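Local coordinates for protein oxalate biosynthetic component 1 (Burkholderia thailandensis, PDB 5IKY) that probably produces oxalate in a quorum sensing-dependent pathway, acting as a bifunctional serine hydrolase of the alpha/beta hydrolase class with an additional lyase activity, at residues 58-63 against 184-189; 478-483 against 491-496. All coordinates share one frame; numbering follows the deposited sequence.

Interaction 1. Residues 58-63 against 184-189; sequences GGIVRE and WRMCGA
V61 and R185 face each other as the antiparallel hydrogen-bonded pair of a short two-strand contact. V61 N donates to R185 O at 2.9 Å, and R185 N returns a bond to V61 O at 3.0 Å. Beyond the neighbouring non-hydrogen-bonded pair, I60 and M186, the exchange goes on: C187 N gives its hydrogen to G59 O at 2.7 Å, with an N-H...O angle of 136°. G58 N makes a longer but straight bond to C187 O, 3.3 Å. G58 suits this end because at its backbone angles a CB would be jammed against the preceding carbonyl O. Three of these carbonyls, G59 O, R185 O and V61 O, also take CA-H...O contacts, from the CA atoms of M186, I60 and W184.

Over the W184 indole, R62 CB sits 3.7 Å from the centroid of the five-membered ring, a CH-pi contact. CG of R62 is anti to the backbone N (chi1 178°); the chain bends at chi2, and NH2 is bonded to P107 O. I60 lays both CG1 and CD1 against W184 CE3 (3.6 Å for CD1), while its CG2 branch meets M186 SD, so the branching serves two partners. V61 CB meets C187 SG.

Strand 60-64 is the middle strand of its antiparallel sheet, bonded on its other edge to strand 156-160 through I60 with L160 and R62 with T158, while helix 176-181 packs L179 and F180 on I60.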
# COMPACT_ATOMS: atom_id res chain seq x y z
N GLY A 58 -14.99 -7.08 -46.86
CA GLY A 58 -14.33 -8.34 -46.56
C GLY A 58 -14.00 -8.54 -45.09
O GLY A 58 -13.56 -9.63 -44.70
N GLY A 59 -14.20 -7.51 -44.28
CA GLY A 59 -13.96 -7.60 -42.85
C GLY A 59 -15.15 -8.17 -42.09
O GLY A 59 -16.27 -8.17 -42.59
N ILE A 60 -14.90 -8.67 -40.88
CA ILE A 60 -15.97 -9.24 -40.06
C ILE A 60 -16.22 -8.40 -38.81
O ILE A 60 -15.31 -7.72 -38.32
CB ILE A 60 -15.65 -10.69 -39.64
CG1 ILE A 60 -14.38 -10.73 -38.78
CG2 ILE A 60 -15.50 -11.58 -40.86
CD1 ILE A 60 -14.00 -12.12 -38.36
N VAL A 61 -17.44 -8.45 -38.30
CA VAL A 61 -17.81 -7.66 -37.12
C VAL A 61 -18.69 -8.44 -36.15
O VAL A 61 -19.48 -9.30 -36.55
CB VAL A 61 -18.52 -6.35 -37.53
CG1 VAL A 61 -19.95 -6.62 -37.97
CG2 VAL A 61 -18.50 -5.34 -36.40
N ARG A 62 -18.53 -8.14 -34.86
CA ARG A 62 -19.41 -8.66 -33.83
C ARG A 62 -20.02 -7.47 -33.08
O ARG A 62 -19.38 -6.90 -32.19
CB ARG A 62 -18.66 -9.57 -32.86
CG ARG A 62 -19.50 -10.11 -31.71
CD ARG A 62 -20.51 -11.15 -32.19
NE ARG A 62 -21.26 -11.73 -31.07
CZ ARG A 62 -22.49 -11.38 -30.74
NH1 ARG A 62 -23.13 -10.45 -31.44
NH2 ARG A 62 -23.10 -11.96 -29.71
N GLU A 63 -21.23 -7.09 -33.46
CA GLU A 63 -21.86 -5.90 -32.90
C GLU A 63 -23.20 -6.21 -32.24
O GLU A 63 -23.92 -7.11 -32.66
CB GLU A 63 -22.06 -4.85 -33.99
CG GLU A 63 -22.94 -5.29 -35.14
CD GLU A 63 -23.32 -4.14 -36.06
OE1 GLU A 63 -23.33 -2.98 -35.59
OE2 GLU A 63 -23.62 -4.39 -37.24
N TRP A 184 -20.51 -13.36 -35.48
CA TRP A 184 -19.72 -12.48 -36.35
C TRP A 184 -20.27 -12.54 -37.77
O TRP A 184 -20.80 -13.57 -38.19
CB TRP A 184 -18.24 -12.87 -36.34
CG TRP A 184 -17.56 -12.74 -35.01
CD1 TRP A 184 -17.83 -13.44 -33.87
CD2 TRP A 184 -16.45 -11.88 -34.69
NE1 TRP A 184 -16.98 -13.06 -32.86
CE2 TRP A 184 -16.12 -12.11 -33.34
CE3 TRP A 184 -15.72 -10.94 -35.42
CZ2 TRP A 184 -15.09 -11.42 -32.70
CZ3 TRP A 184 -14.70 -10.26 -34.78
CH2 TRP A 184 -14.39 -10.51 -33.44
N ARG A 185 -20.12 -11.45 -38.52
CA ARG A 185 -20.63 -11.42 -39.88
C ARG A 185 -19.85 -10.46 -40.78
O ARG A 185 -19.17 -9.55 -40.30
CB ARG A 185 -22.11 -11.05 -39.88
CG ARG A 185 -22.41 -9.62 -39.48
CD ARG A 185 -23.85 -9.47 -39.04
NE ARG A 185 -24.72 -10.46 -39.67
CZ ARG A 185 -25.96 -10.73 -39.29
NH1 ARG A 185 -26.68 -11.64 -39.93
NH2 ARG A 185 -26.49 -10.07 -38.26
N MET A 186 -19.95 -10.67 -42.09
CA MET A 186 -19.20 -9.90 -43.08
C MET A 186 -19.69 -8.46 -43.19
O MET A 186 -20.87 -8.18 -43.00
CB MET A 186 -19.28 -10.58 -44.45
CG MET A 186 -18.75 -12.00 -44.47
SD MET A 186 -16.96 -12.09 -44.25
CE MET A 186 -16.41 -11.16 -45.68
N CYS A 187 -18.77 -7.56 -43.52
CA CYS A 187 -19.09 -6.14 -43.67
C CYS A 187 -18.75 -5.63 -45.06
O CYS A 187 -18.00 -6.27 -45.80
CB CYS A 187 -18.35 -5.30 -42.63
SG CYS A 187 -18.19 -6.07 -41.01
N GLY A 188 -19.29 -4.47 -45.40
CA GLY A 188 -18.92 -3.80 -46.63
C GLY A 188 -17.72 -2.90 -46.40
O GLY A 188 -17.00 -3.06 -45.42
N ALA A 189 -17.51 -1.95 -47.31
CA ALA A 189 -16.44 -0.98 -47.14
C ALA A 189 -16.83 0.03 -46.07
O ALA A 189 -18.01 0.16 -45.73
CB ALA A 189 -16.13 -0.29 -48.45

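Interaction 2. Residues 478-483 against 491-496; sequences DALNVF and VRKACG
V482 CG1 lies over one face of the R492 guanidinium, displaced toward its rim and 3.5 Å from NH1, while the F483 ring meets V491 CB obliquely at 4.4 Å. These pairs belong to a beta hairpin, strand 481-483 running antiparallel to 491-493. V482 and R492 form its hydrogen-bonded pair, with their side chains side by side: a beta-branched valine offers a compact methyl to the flat cation. R492 stays extended from CG to NE, and its charge is met by D484 at NE and D499 at NH1.

The backbone closes the pair with V482 N to R492 O, 2.8 Å, and R492 N to V482 O, 3.1 Å. Past N481 and K493, a non-hydrogen-bonded pair whose side chains diverge, A494 N donates to L480 O along an almost straight line (173°). A small residue fits at 494, because its CB points at the other strand and packs on V482 CB at 4.0 Å. The K493 chain turns at chi2 (69°); its CD comes to 3.6 Å from N481 OD1, and the side chain lies side by side with that of L480. A water spans the two segments, donating to L480 O at 2.8 Å and to A494 O at 2.7 Å.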
# COMPACT_ATOMS: atom_id res chain seq x y z
N ASP A 478 5.87 3.73 -22.02
CA ASP A 478 6.90 3.08 -22.82
C ASP A 478 6.33 1.97 -23.70
O ASP A 478 6.66 1.87 -24.88
CB ASP A 478 8.00 2.52 -21.92
CG ASP A 478 8.62 3.58 -21.03
OD1 ASP A 478 8.57 4.78 -21.39
OD2 ASP A 478 9.16 3.22 -19.96
N ALA A 479 5.48 1.13 -23.11
CA ALA A 479 4.92 -0.01 -23.83
C ALA A 479 3.47 -0.26 -23.42
O ALA A 479 3.11 -0.07 -22.26
CB ALA A 479 5.75 -1.26 -23.59
N LEU A 480 2.65 -0.68 -24.37
CA LEU A 480 1.24 -0.91 -24.11
C LEU A 480 0.91 -2.38 -23.92
O LEU A 480 -0.21 -2.74 -23.56
CB LEU A 480 0.39 -0.34 -25.25
CG LEU A 480 0.49 1.16 -25.50
CD1 LEU A 480 -0.49 1.58 -26.59
CD2 LEU A 480 0.23 1.93 -24.21
N ASN A 481 1.90 -3.24 -24.15
CA ASN A 481 1.70 -4.68 -24.00
C ASN A 481 2.41 -5.23 -22.77
O ASN A 481 3.22 -4.55 -22.15
CB ASN A 481 2.17 -5.42 -25.25
CG ASN A 481 1.52 -4.92 -26.52
OD1 ASN A 481 0.38 -4.45 -26.50
ND2 ASN A 481 2.24 -5.01 -27.63
N VAL A 482 2.09 -6.48 -22.44
CA VAL A 482 2.76 -7.18 -21.35
C VAL A 482 2.89 -8.66 -21.72
O VAL A 482 2.01 -9.23 -22.36
CB VAL A 482 2.01 -7.02 -20.01
CG1 VAL A 482 0.60 -7.61 -20.09
CG2 VAL A 482 2.79 -7.65 -18.86
N PHE A 483 4.01 -9.27 -21.34
CA PHE A 483 4.22 -10.68 -21.64
C PHE A 483 3.44 -11.57 -20.69
O PHE A 483 3.51 -11.41 -19.47
CB PHE A 483 5.71 -11.02 -21.61
CG PHE A 483 6.51 -10.36 -22.70
CD1 PHE A 483 6.34 -10.76 -24.02
CD2 PHE A 483 7.41 -9.36 -22.41
CE1 PHE A 483 7.07 -10.16 -25.03
CE2 PHE A 483 8.14 -8.76 -23.42
CZ PHE A 483 7.97 -9.16 -24.73
N VAL A 491 1.89 -12.65 -25.65
CA VAL A 491 1.76 -11.21 -25.41
C VAL A 491 0.30 -10.75 -25.49
O VAL A 491 -0.50 -11.29 -26.25
CB VAL A 491 2.63 -10.41 -26.41
CG1 VAL A 491 2.08 -10.54 -27.83
CG2 VAL A 491 2.72 -8.95 -26.00
N ARG A 492 -0.04 -9.76 -24.67
CA ARG A 492 -1.38 -9.18 -24.67
C ARG A 492 -1.32 -7.71 -24.24
O ARG A 492 -0.27 -7.23 -23.83
CB ARG A 492 -2.31 -9.95 -23.73
CG ARG A 492 -1.80 -9.99 -22.31
CD ARG A 492 -2.82 -10.58 -21.35
NE ARG A 492 -2.26 -10.69 -20.00
CZ ARG A 492 -2.22 -9.70 -19.12
NH1 ARG A 492 -2.72 -8.51 -19.44
NH2 ARG A 492 -1.68 -9.89 -17.93
N LYS A 493 -2.45 -7.02 -24.35
CA LYS A 493 -2.53 -5.63 -23.90
C LYS A 493 -2.38 -5.57 -22.39
O LYS A 493 -2.98 -6.37 -21.66
CB LYS A 493 -3.86 -5.00 -24.33
CG LYS A 493 -3.76 -3.54 -24.73
CD LYS A 493 -2.98 -3.39 -26.03
CE LYS A 493 -3.02 -1.96 -26.53
NZ LYS A 493 -2.30 -1.81 -27.82
N ALA A 494 -1.58 -4.62 -21.91
CA ALA A 494 -1.37 -4.44 -20.48
C ALA A 494 -2.59 -3.78 -19.84
O ALA A 494 -3.05 -2.74 -20.31
CB ALA A 494 -0.11 -3.63 -20.22
N CYS A 495 -3.09 -4.37 -18.76
CA CYS A 495 -4.28 -3.86 -18.09
C CYS A 495 -3.96 -2.68 -17.18
O CYS A 495 -4.67 -2.42 -16.21
CB CYS A 495 -4.96 -4.98 -17.29
SG CYS A 495 -5.57 -6.36 -18.27
N GLY A 496 -2.88 -1.97 -17.49
CA GLY A 496 -2.43 -0.87 -16.68
C GLY A 496 -0.95 -1.02 -16.40
O GLY A 496 -0.36 -2.06 -16.71
O HOH W 1 -2.27 -1.19 -22.36

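In the fold
Both segments of interaction 1 precede interaction 2 in the sequence. Their centres lie 27 Å apart and their nearest atoms about 15 Å apart, without touching. They share no sheet: 58-63 and 184-189 join two strands 121 residues apart within a three-stranded antiparallel sheet, whereas 478-483 and 491-496 form a local hairpin soon after strand 471-474 of the large parallel sheet, probably the TIM barrel of the beta-keto acid cleavage enzyme family. Helix 126-138, in sequence between the segments of interaction 1, touches the hairpin through L134 on N481 and R130 on V491, tying the N-terminal region to it. The L480 side chain is about 13 Å from the magnesium ion, whose ligand E477 directly precedes segment 478-483.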